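Local atomic coordinates of UPF0678 fatty acid-binding protein-like protein ERS007657_00996 (Mycobacterium tuberculosis, PDB entry 6R3W), a protein that binds heme b in a beta-barrel and probably detoxifies peroxynitrite by isomerising it to nitrate. Residues A[124-130]-A[142-148]. Sequence-based numbering, arbitrary orientation.
Sequences EVTALDR and SLQMRAV. With HEM (protoporphyrin IX containing Fe), chain B.
This is antiparallel strand pairing at the heme end of a ten-stranded barrel, in the hairpin of strands 125-135 and 138-147. The axes of 125-130 and 142-147 approach to 4.7 Å, and their directions differ by 162°. Asp129 and Gln144 form a hydrogen-bonded pair, N to O 2.9 Å both ways. Leu128-Met145 and Arg130-Leu143 are non-hydrogen-bonded pairs. A classic beta bulge then shifts the register by one. Thr126 N (2.9 Å) and Ala127 N (3.2 Å) both donate to Arg146 O. Arg146 N returns to Ala127 O at 2.9 Å. The extra residue lets Val125 and Leu128, three apart, face the same side as Met145; all three line the heme pocket of this nitrobindin barrel. Met145, chi1 t, brings SD 3.3 Å from heme CHD. Inside, Arg130 salt-bridges Glu67, Glu91 and Glu93. On the outer face, Arg146 NE donates to Thr126 OG1 at 2.9 Å. One water there bridges Asp129 OD2 and Gln144 OE1, 2.6 Å from each. Asp129 also bonds Ser109 and salt-bridges Arg111, and Gln144 NE2 bonds Asp154.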
# COMPACT_ATOMS: atom_id res chain seq x y z
N GLU A 124 8.92 -11.18 12.60
CA GLU A 124 9.56 -11.79 11.41
C GLU A 124 8.56 -11.83 10.25
O GLU A 124 7.88 -12.84 10.04
CB GLU A 124 10.11 -13.18 11.71
CG GLU A 124 11.14 -13.19 12.81
CD GLU A 124 10.61 -13.55 14.16
OE1 GLU A 124 9.36 -13.51 14.33
OE2 GLU A 124 11.42 -13.77 15.06
N VAL A 125 8.60 -10.81 9.43
CA VAL A 125 7.87 -10.72 8.14
C VAL A 125 8.87 -11.04 7.02
O VAL A 125 9.97 -10.45 7.02
CB VAL A 125 7.27 -9.33 7.97
CG1 VAL A 125 6.56 -9.22 6.64
CG2 VAL A 125 6.33 -8.99 9.11
N THR A 126 8.50 -11.93 6.12
CA THR A 126 9.41 -12.32 5.03
C THR A 126 8.86 -12.03 3.64
O THR A 126 9.65 -12.01 2.72
CB THR A 126 9.85 -13.78 5.15
OG1 THR A 126 8.73 -14.65 5.00
CG2 THR A 126 10.57 -14.05 6.45
N ALA A 127 7.54 -11.86 3.47
CA ALA A 127 7.03 -11.42 2.15
C ALA A 127 5.75 -10.62 2.32
O ALA A 127 4.94 -10.94 3.21
CB ALA A 127 6.82 -12.59 1.21
N LEU A 128 5.55 -9.68 1.40
CA LEU A 128 4.31 -8.89 1.29
C LEU A 128 3.95 -8.75 -0.18
O LEU A 128 4.84 -8.44 -0.99
CB LEU A 128 4.52 -7.51 1.92
CG LEU A 128 4.77 -7.53 3.42
CD1 LEU A 128 5.41 -6.22 3.89
CD2 LEU A 128 3.51 -7.83 4.19
N ASP A 129 2.68 -9.00 -0.48
CA ASP A 129 2.11 -8.79 -1.82
C ASP A 129 0.97 -7.80 -1.70
O ASP A 129 0.17 -7.91 -0.75
CB ASP A 129 1.54 -10.08 -2.41
CG ASP A 129 2.52 -11.17 -2.83
OD1 ASP A 129 3.69 -11.13 -2.43
OD2 ASP A 129 2.05 -12.12 -3.50
N ARG A 130 0.89 -6.86 -2.62
CA ARG A 130 -0.22 -5.88 -2.70
C ARG A 130 -0.88 -5.93 -4.08
O ARG A 130 -0.17 -5.89 -5.10
CB ARG A 130 0.31 -4.48 -2.39
CG ARG A 130 0.72 -4.28 -0.94
CD ARG A 130 1.39 -2.94 -0.75
NE ARG A 130 2.04 -2.84 0.55
CZ ARG A 130 1.70 -1.98 1.51
NH1 ARG A 130 0.68 -1.15 1.37
NH2 ARG A 130 2.38 -1.98 2.63
N SER A 142 -6.00 -5.46 -1.57
CA SER A 142 -5.70 -6.55 -0.63
C SER A 142 -4.20 -6.67 -0.44
O SER A 142 -3.44 -6.39 -1.39
CB SER A 142 -6.32 -7.86 -1.06
OG SER A 142 -5.63 -8.42 -2.16
N LEU A 143 -3.81 -7.05 0.76
CA LEU A 143 -2.40 -7.28 1.12
C LEU A 143 -2.29 -8.68 1.67
O LEU A 143 -3.04 -9.04 2.59
CB LEU A 143 -1.91 -6.22 2.11
CG LEU A 143 -0.47 -6.37 2.58
CD1 LEU A 143 0.13 -5.01 2.89
CD2 LEU A 143 -0.37 -7.29 3.79
N GLN A 144 -1.39 -9.44 1.09
CA GLN A 144 -1.03 -10.77 1.61
C GLN A 144 0.35 -10.71 2.27
O GLN A 144 1.21 -9.91 1.85
CB GLN A 144 -1.10 -11.82 0.51
CG GLN A 144 -2.49 -11.97 -0.07
CD GLN A 144 -2.66 -13.30 -0.74
OE1 GLN A 144 -1.80 -13.76 -1.50
NE2 GLN A 144 -3.81 -13.92 -0.51
N MET A 145 0.52 -11.51 3.30
CA MET A 145 1.74 -11.51 4.12
C MET A 145 2.19 -12.94 4.38
O MET A 145 1.35 -13.80 4.66
CB MET A 145 1.45 -10.80 5.44
CG MET A 145 2.62 -10.77 6.38
SD MET A 145 2.39 -9.62 7.75
CE MET A 145 1.07 -10.41 8.67
N ARG A 146 3.49 -13.16 4.33
CA ARG A 146 4.19 -14.37 4.81
C ARG A 146 5.01 -13.94 6.02
O ARG A 146 5.86 -13.05 5.87
CB ARG A 146 5.08 -14.94 3.70
CG ARG A 146 5.73 -16.27 4.02
CD ARG A 146 6.58 -16.78 2.85
NE ARG A 146 7.79 -15.98 2.66
CZ ARG A 146 8.39 -15.75 1.48
NH1 ARG A 146 7.82 -16.09 0.34
NH2 ARG A 146 9.55 -15.11 1.45
N ALA A 147 4.70 -14.47 7.19
CA ALA A 147 5.27 -13.96 8.44
C ALA A 147 5.05 -14.97 9.55
O ALA A 147 4.08 -15.72 9.48
CB ALA A 147 4.66 -12.63 8.82
N VAL A 148 5.91 -14.91 10.56
CA VAL A 148 5.73 -15.57 11.88
C VAL A 148 5.23 -17.02 11.66
O VAL A 148 4.29 -17.49 12.36
CB VAL A 148 4.83 -14.74 12.83
CG1 VAL A 148 5.51 -13.43 13.21
CG2 VAL A 148 3.44 -14.48 12.26
CHA HEM B . -0.71 -8.06 13.53
CHB HEM B . -3.36 -4.32 12.09
CHC HEM B . -0.43 -3.69 8.24
CHD HEM B . 2.49 -7.15 9.99
C1A HEM B . -1.68 -7.09 13.46
C2A HEM B . -2.69 -6.88 14.46
C3A HEM B . -3.42 -5.82 14.05
C4A HEM B . -2.89 -5.39 12.80
CMA HEM B . -4.56 -5.18 14.78
CAA HEM B . -2.87 -7.68 15.72
CBA HEM B . -2.48 -6.86 16.95
CGA HEM B . -1.04 -6.50 16.89
O1A HEM B . -0.71 -5.29 16.91
O2A HEM B . -0.17 -7.39 16.87
C1B HEM B . -2.82 -3.86 10.87
C2B HEM B . -3.33 -2.74 10.15
C3B HEM B . -2.54 -2.58 9.03
C4B HEM B . -1.48 -3.59 9.14
CMB HEM B . -4.53 -1.91 10.54
CAB HEM B . -2.66 -1.62 7.90
CBB HEM B . -3.83 -1.17 7.49
C1C HEM B . 0.65 -4.55 8.41
C2C HEM B . 1.78 -4.62 7.57
C3C HEM B . 2.63 -5.54 8.11
C4C HEM B . 1.96 -6.13 9.24
CMC HEM B . 1.96 -3.80 6.33
CAC HEM B . 4.01 -5.90 7.69
CBC HEM B . 4.91 -4.97 7.35
C1D HEM B . 1.82 -7.72 11.07
C2D HEM B . 2.37 -8.83 11.86
C3D HEM B . 1.50 -9.07 12.84
C4D HEM B . 0.37 -8.13 12.65
CMD HEM B . 3.71 -9.49 11.66
CAD HEM B . 1.83 -9.81 14.10
CBD HEM B . 1.39 -11.20 14.03
CGD HEM B . 1.79 -11.94 15.30
O1D HEM B . 2.20 -11.43 16.40
O2D HEM B . 1.73 -13.09 15.22
NA HEM B . -1.82 -6.14 12.46
NB HEM B . -1.72 -4.32 10.24
NC HEM B . 0.75 -5.50 9.40
ND HEM B . 0.61 -7.32 11.58
FE HEM B . -0.57 -5.91 10.90
O HOH W 1 -0.53 -12.61 -3.49
O HOH W 2 0.53 -4.49 12.08